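Local coordinates for uncharacterized conserved protein of COG5135 (Nostoc punctiforme, PDB 2I51) that binds flavin mononucleotide between its two subunits and is related to pyridoxamine 5'-phosphate oxidase, probably acting as a flavin-dependent oxidoreductase, at the flavin mononucleotide site. Sequence-based numbering; all coordinates share one arbitrary frame. Chains: chain A/B, Uncharacterized conserved protein of COG5135.

The flavin mononucleotide site. Residues chain A 26, 41-44, 58-59, 63-65; chain B 80, 87, 89, 168, 170, 177. With FMN (flavin mononucleotide), chain C.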
ATOM      1  N   TYR A  26     -10.147  -0.936  -4.531  1.00 14.72           N
ATOM      2  CA  TYR A  26      -9.389  -0.287  -3.479  1.00 14.80           C
ATOM      3  C   TYR A  26      -7.907  -0.523  -3.739  1.00 16.03           C
ATOM      4  O   TYR A  26      -7.478  -1.642  -4.092  1.00 17.77           O
ATOM      5  CB  TYR A  26      -9.734  -0.852  -2.112  1.00 15.18           C
ATOM      6  CG  TYR A  26     -11.157  -0.762  -1.689  1.00 14.89           C
ATOM      7  CD1 TYR A  26     -12.055   0.060  -2.311  1.00 17.04           C
ATOM      8  CD2 TYR A  26     -11.605  -1.554  -0.651  1.00 16.60           C
ATOM      9  CE1 TYR A  26     -13.407   0.077  -1.902  1.00 20.36           C
ATOM     10  CE2 TYR A  26     -12.894  -1.537  -0.242  1.00 16.60           C
ATOM     11  CZ  TYR A  26     -13.783  -0.728  -0.856  1.00 18.93           C
ATOM     12  OH  TYR A  26     -15.129  -0.715  -0.439  1.00 21.86           O
ATOM     13  N   ARG A  41      -1.589   4.478   2.323  1.00 13.29           N
ATOM     14  CA  ARG A  41      -3.000   4.306   2.736  1.00 13.53           C
ATOM     15  C   ARG A  41      -3.854   3.893   1.586  1.00 13.01           C
ATOM     16  O   ARG A  41      -3.532   4.153   0.428  1.00 14.64           O
ATOM     17  CB  ARG A  41      -3.555   5.573   3.370  1.00 14.98           C
ATOM     18  CG  ARG A  41      -3.980   6.636   2.426  1.00 14.45           C
ATOM     19  CD  ARG A  41      -2.840   7.352   1.726  1.00 14.32           C
ATOM     20  NE  ARG A  41      -2.034   8.190   2.593  1.00 14.18           N
ATOM     21  CZ  ARG A  41      -0.847   8.727   2.322  1.00 13.73           C
ATOM     22  NH1 ARG A  41      -0.120   8.351   1.255  1.00 16.14           N
ATOM     23  NH2 ARG A  41      -0.349   9.595   3.158  1.00 17.41           N
ATOM     24  N   THR A  42      -4.997   3.296   1.910  1.00 13.52           N
ATOM     25  CA  THR A  42      -5.934   2.847   0.919  1.00 13.52           C
ATOM     26  C   THR A  42      -6.802   4.002   0.419  1.00 15.19           C
ATOM     27  O   THR A  42      -7.240   4.842   1.241  1.00 14.27           O
ATOM     28  CB  THR A  42      -6.831   1.725   1.481  1.00 15.18           C
ATOM     29  OG1 THR A  42      -5.992   0.646   1.940  1.00 16.01           O
ATOM     30  CG2 THR A  42      -7.804   1.176   0.422  1.00 15.59           C
ATOM     31  N   LEU A  43      -7.048   4.021  -0.891  1.00 15.31           N
ATOM     32  CA  LEU A  43      -8.010   4.907  -1.497  1.00 14.88           C
ATOM     33  C   LEU A  43      -8.910   4.105  -2.402  1.00 15.71           C
ATOM     34  O   LEU A  43      -8.563   3.014  -2.825  1.00 16.09           O
ATOM     35  CB  LEU A  43      -7.348   5.947  -2.399  1.00 15.35           C
ATOM     36  CG  LEU A  43      -6.173   6.714  -1.818  1.00 21.87           C
ATOM     37  CD1 LEU A  43      -5.506   7.587  -2.931  1.00 22.20           C
ATOM     38  CD2 LEU A  43      -6.694   7.487  -0.698  1.00 21.42           C
ATOM     39  N   VAL A  44     -10.082   4.638  -2.750  1.00 15.60           N
ATOM     40  CA  VAL A  44     -10.945   4.070  -3.794  1.00 15.54           C
ATOM     41  C   VAL A  44     -10.601   4.608  -5.162  1.00 15.44           C
ATOM     42  O   VAL A  44     -10.553   5.834  -5.351  1.00 15.79           O
ATOM     43  CB  VAL A  44     -12.418   4.447  -3.498  1.00 15.63           C
ATOM     44  CG1 VAL A  44     -13.373   3.881  -4.602  1.00 19.86           C
ATOM     45  CG2 VAL A  44     -12.841   3.944  -2.098  1.00 19.44           C
ATOM     46  N   ILE A  58     -10.418  10.894  -4.778  1.00 15.25           N
ATOM     47  CA  ILE A  58     -10.810  12.062  -3.996  1.00 14.32           C
ATOM     48  C   ILE A  58     -10.133  12.009  -2.649  1.00 16.00           C
ATOM     49  O   ILE A  58      -9.801  10.911  -2.145  1.00 16.01           O
ATOM     50  CB  ILE A  58     -12.344  12.158  -3.846  1.00 14.08           C
ATOM     51  CG1 ILE A  58     -12.915  11.098  -2.915  1.00 16.48           C
ATOM     52  CG2 ILE A  58     -12.989  12.192  -5.218  1.00 15.99           C
ATOM     53  CD1 ILE A  58     -14.464  11.125  -2.714  1.00 18.22           C
ATOM     54  N   THR A  59      -9.941  13.179  -2.067  1.00 14.57           N
ATOM     55  CA  THR A  59      -9.381  13.277  -0.722  1.00 14.84           C
ATOM     56  C   THR A  59      -9.755  14.609  -0.122  1.00 15.34           C
ATOM     57  O   THR A  59     -10.204  15.520  -0.826  1.00 15.49           O
ATOM     58  CB  THR A  59      -7.875  12.998  -0.683  1.00 18.09           C
ATOM     59  OG1 THR A  59      -7.482  12.590   0.635  1.00 22.08           O
ATOM     60  CG2 THR A  59      -7.072  14.205  -1.160  1.00 19.35           C
ATOM     61  N   SER A  63      -6.597  16.416   5.213  1.00 14.48           N
ATOM     62  CA  SER A  63      -5.829  15.198   5.506  1.00 16.72           C
ATOM     63  C   SER A  63      -4.308  15.414   5.365  1.00 16.72           C
ATOM     64  O   SER A  63      -3.802  16.307   4.676  1.00 17.91           O
ATOM     65  CB  SER A  63      -6.288  14.058   4.641  1.00 19.26           C
ATOM     66  OG  SER A  63      -5.922  14.282   3.310  1.00 19.00           O
ATOM     67  N   ALA A  64      -3.540  14.577   6.079  1.00 17.52           N
ATOM     68  CA  ALA A  64      -2.109  14.681   6.022  1.00 15.71           C
ATOM     69  C   ALA A  64      -1.528  14.538   4.626  1.00 15.26           C
ATOM     70  O   ALA A  64      -0.520  15.200   4.297  1.00 18.44           O
ATOM     71  CB  ALA A  64      -1.479  13.612   6.922  1.00 18.73           C
ATOM     72  N   LYS A  65      -2.130  13.678   3.811  1.00 16.22           N
ATOM     73  CA  LYS A  65      -1.560  13.390   2.510  1.00 16.78           C
ATOM     74  C   LYS A  65      -1.602  14.658   1.659  1.00 19.59           C
ATOM     75  O   LYS A  65      -0.801  14.816   0.771  1.00 18.22           O
ATOM     76  CB  LYS A  65      -2.278  12.267   1.787  1.00 17.15           C
ATOM     77  CG  LYS A  65      -3.628  12.637   1.122  1.00 15.13           C
ATOM     78  CD  LYS A  65      -4.343  11.442   0.546  1.00 17.29           C
ATOM     79  CE  LYS A  65      -5.022  10.588   1.576  1.00 17.18           C
ATOM     80  NZ  LYS A  65      -5.870  11.333   2.602  1.00 17.49           N
TER
ATOM     81  N   TYR B  80      -5.197  -3.930   4.552  1.00 14.97           N
ATOM     82  CA  TYR B  80      -6.645  -3.842   4.476  1.00 14.01           C
ATOM     83  C   TYR B  80      -7.251  -5.234   4.575  1.00 16.70           C
ATOM     84  O   TYR B  80      -6.845  -6.158   3.866  1.00 17.34           O
ATOM     85  CB  TYR B  80      -7.087  -3.160   3.178  1.00 15.83           C
ATOM     86  CG  TYR B  80      -8.578  -3.013   3.117  1.00 15.85           C
ATOM     87  CD1 TYR B  80      -9.233  -2.229   4.044  1.00 15.99           C
ATOM     88  CD2 TYR B  80      -9.343  -3.726   2.205  1.00 16.09           C
ATOM     89  CE1 TYR B  80     -10.606  -2.133   4.038  1.00 14.82           C
ATOM     90  CE2 TYR B  80     -10.733  -3.646   2.195  1.00 15.42           C
ATOM     91  CZ  TYR B  80     -11.361  -2.832   3.109  1.00 14.46           C
ATOM     92  OH  TYR B  80     -12.769  -2.732   3.147  1.00 16.90           O
ATOM     93  N   GLN B  87      -8.580  -1.194   8.255  1.00 13.22           N
ATOM     94  CA  GLN B  87      -7.246  -0.906   7.772  1.00 15.53           C
ATOM     95  C   GLN B  87      -6.288  -0.679   8.942  1.00 14.46           C
ATOM     96  O   GLN B  87      -6.657  -0.005   9.926  1.00 14.18           O
ATOM     97  CB  GLN B  87      -7.248   0.386   6.948  1.00 14.72           C
ATOM     98  CG  GLN B  87      -5.902   0.855   6.490  1.00 14.82           C
ATOM     99  CD  GLN B  87      -5.976   2.086   5.559  1.00 19.75           C
ATOM    100  OE1 GLN B  87      -5.933   1.947   4.322  1.00 17.60           O
ATOM    101  NE2 GLN B  87      -6.168   3.227   6.122  1.00 18.27           N
ATOM    102  N   ARG B  89      -2.388   0.807   9.365  1.00 14.22           N
ATOM    103  CA  ARG B  89      -1.160   1.382   8.867  1.00 14.17           C
ATOM    104  C   ARG B  89      -0.166   1.283   9.961  1.00 15.13           C
ATOM    105  O   ARG B  89      -0.479   1.609  11.122  1.00 15.63           O
ATOM    106  CB  ARG B  89      -1.374   2.827   8.449  1.00 14.39           C
ATOM    107  CG  ARG B  89      -2.291   2.993   7.265  1.00 15.55           C
ATOM    108  CD  ARG B  89      -2.740   4.459   7.099  1.00 17.84           C
ATOM    109  NE  ARG B  89      -1.597   5.308   6.764  1.00 17.26           N
ATOM    110  CZ  ARG B  89      -1.668   6.628   6.561  1.00 18.75           C
ATOM    111  NH1 ARG B  89      -2.824   7.216   6.655  1.00 21.68           N
ATOM    112  NH2 ARG B  89      -0.600   7.300   6.212  1.00 21.05           N
ATOM    113  N   LEU B 168      -8.140   1.969  11.371  1.00 13.31           N
ATOM    114  CA  LEU B 168      -9.393   2.526  10.904  1.00 13.79           C
ATOM    115  C   LEU B 168     -10.410   1.418  10.692  1.00 15.01           C
ATOM    116  O   LEU B 168     -10.129   0.494   9.944  1.00 16.01           O
ATOM    117  CB  LEU B 168      -9.153   3.265   9.600  1.00 15.49           C
ATOM    118  CG  LEU B 168     -10.378   3.837   8.903  1.00 15.49           C
ATOM    119  CD1 LEU B 168     -11.068   4.962   9.729  1.00 16.19           C
ATOM    120  CD2 LEU B 168     -10.042   4.371   7.507  1.00 16.59           C
ATOM    121  N   LEU B 170     -14.071   0.796   9.209  1.00 14.77           N
ATOM    122  CA  LEU B 170     -15.144   1.420   8.461  1.00 16.78           C
ATOM    123  C   LEU B 170     -16.521   1.039   8.962  1.00 18.97           C
ATOM    124  O   LEU B 170     -17.504   1.742   8.643  1.00 20.47           O
ATOM    125  CB  LEU B 170     -15.039   1.061   6.983  1.00 16.71           C
ATOM    126  CG  LEU B 170     -13.734   1.469   6.292  1.00 19.49           C
ATOM    127  CD1 LEU B 170     -13.750   1.085   4.790  1.00 19.31           C
ATOM    128  CD2 LEU B 170     -13.506   2.962   6.404  1.00 17.72           C
ATOM    129  N   ARG B 177     -11.465   5.292  14.513  1.00 14.92           N
ATOM    130  CA  ARG B 177     -10.054   5.401  14.198  1.00 13.62           C
ATOM    131  C   ARG B 177      -9.253   5.599  15.449  1.00 14.55           C
ATOM    132  O   ARG B 177      -9.561   6.434  16.276  1.00 15.59           O
ATOM    133  CB  ARG B 177      -9.820   6.546  13.245  1.00 13.91           C
ATOM    134  CG  ARG B 177      -8.479   6.571  12.594  1.00 15.92           C
ATOM    135  CD  ARG B 177      -8.389   7.770  11.679  1.00 19.37           C
ATOM    136  NE  ARG B 177      -7.071   7.904  11.086  1.00 19.41           N
ATOM    137  CZ  ARG B 177      -6.635   9.005  10.497  1.00 21.20           C
ATOM    138  NH1 ARG B 177      -7.414  10.072  10.415  1.00 22.67           N
ATOM    139  NH2 ARG B 177      -5.421   9.042   9.998  1.00 21.38           N
TER
HETATM  140  N1  FMN C 300      -9.158   8.310   2.061  1.00 10.57           N
HETATM  141  C2  FMN C 300      -9.233   9.230   1.082  1.00 13.59           C
HETATM  142  O2  FMN C 300      -8.723  10.349   1.195  1.00 15.73           O
HETATM  143  N3  FMN C 300      -9.849   8.903  -0.110  1.00 13.29           N
HETATM  144  C4  FMN C 300     -10.421   7.687  -0.334  1.00 13.00           C
HETATM  145  O4  FMN C 300     -10.862   7.345  -1.494  1.00 13.19           O
HETATM  146  C4A FMN C 300     -10.352   6.730   0.666  1.00 11.01           C
HETATM  147  N5  FMN C 300     -10.938   5.486   0.506  1.00 12.49           N
HETATM  148  C5A FMN C 300     -10.656   4.493   1.482  1.00 11.36           C
HETATM  149  C6  FMN C 300     -11.129   3.214   1.283  1.00 11.20           C
HETATM  150  C7  FMN C 300     -10.914   2.186   2.217  1.00 11.07           C
HETATM  151  C7M FMN C 300     -11.218   0.756   1.852  1.00 13.80           C
HETATM  152  C8  FMN C 300     -10.247   2.529   3.391  1.00 10.38           C
HETATM  153  C8M FMN C 300      -9.759   1.409   4.319  1.00 12.84           C
HETATM  154  C9  FMN C 300      -9.785   3.829   3.605  1.00 11.36           C
HETATM  155  C9A FMN C 300     -10.026   4.825   2.669  1.00 11.44           C
HETATM  156  N10 FMN C 300      -9.602   6.120   2.863  1.00 12.20           N
HETATM  157  C10 FMN C 300      -9.699   7.051   1.875  1.00 11.26           C
HETATM  158  C1' FMN C 300      -9.036   6.572   4.205  1.00 12.17           C
HETATM  159  C2' FMN C 300      -7.506   6.566   4.089  1.00 12.35           C
HETATM  160  O2' FMN C 300      -7.005   5.209   3.990  1.00 11.53           O
HETATM  161  C3' FMN C 300      -6.798   7.330   5.224  1.00 13.45           C
HETATM  162  O3' FMN C 300      -7.273   6.812   6.451  1.00 14.05           O
HETATM  163  C4' FMN C 300      -7.193   8.818   5.108  1.00 15.24           C
HETATM  164  O4' FMN C 300      -7.221   9.317   3.768  1.00 16.35           O
HETATM  165  C5' FMN C 300      -6.140   9.623   5.868  1.00 15.93           C
HETATM  166  O5' FMN C 300      -4.868   9.388   5.278  1.00 13.89           O
HETATM  167  P   FMN C 300      -3.717  10.450   5.427  1.00 15.46           P
HETATM  168  O1P FMN C 300      -4.013  11.680   4.645  1.00 16.15           O
HETATM  169  O2P FMN C 300      -3.636  10.773   6.952  1.00 19.37           O
HETATM  170  O3P FMN C 300      -2.439   9.773   5.051  1.00 16.60           O
HETATM  171  O   HOH W   1     -11.085   8.109  -4.042  1.00 13.85           O
HETATM  172  O   HOH W   2      -5.321   6.133   8.137  1.00 22.97           O
HETATM  173  O   HOH W   3      -9.017  12.334   2.962  1.00 23.46           O
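Flavin mononucleotide lies in a cleft between the two chains, as in the split-barrel flavoproteins of the pyridoxamine 5'-phosphate oxidase family, with strand 38-44 of chain A running along one face of the isoalloxazine. The polar grip is densest at the phosphate. A:Arg41, its CG in the crowded position between backbone N and carbonyl carbon (chi1 80°) and its chain bent at chi2 and chi3, comes side-on, NE and NH2 both meeting FMN O3P in the guanidinium plane, NH2 at 2.8 Å. B:Arg89 runs alongside, its guanidinium turned 62° from that of A:Arg41, and adds NH1 to the same oxygen. An alanine in place of A:Arg41 would remove the two-nitrogen clasp and would probably weaken phosphate binding. A:Lys65 holds FMN O1P with both backbone N and NZ, and NZ also reaches the ribityl FMN O4' at 2.7 Å. At the pyrimidine edge, FMN N3 donates nearly straight to A:Ile58 O (176° at H). Apolar packing is tight where A:Leu43 CD2 sits over the pyrimidine face and FMN C7M over the A:Tyr26 ring, 3.4 Å from CD2. It loosens at the benzenoid rim, where B:Leu168 CD2 stays 3.9 Å from FMN C9 and B:Leu170 CD1 likewise 3.9 Å from FMN C7M. B:Arg177 NH2 forms a long salt bridge to FMN O2P, 3.9 Å; water 2 links FMN O3' to B:Arg89. B:Gln87, extended across the interface, gives NE2 to FMN O2', while its OE1 accepts from A:Thr42 N and, at 2.7 Å, from A:Thr42 OG1.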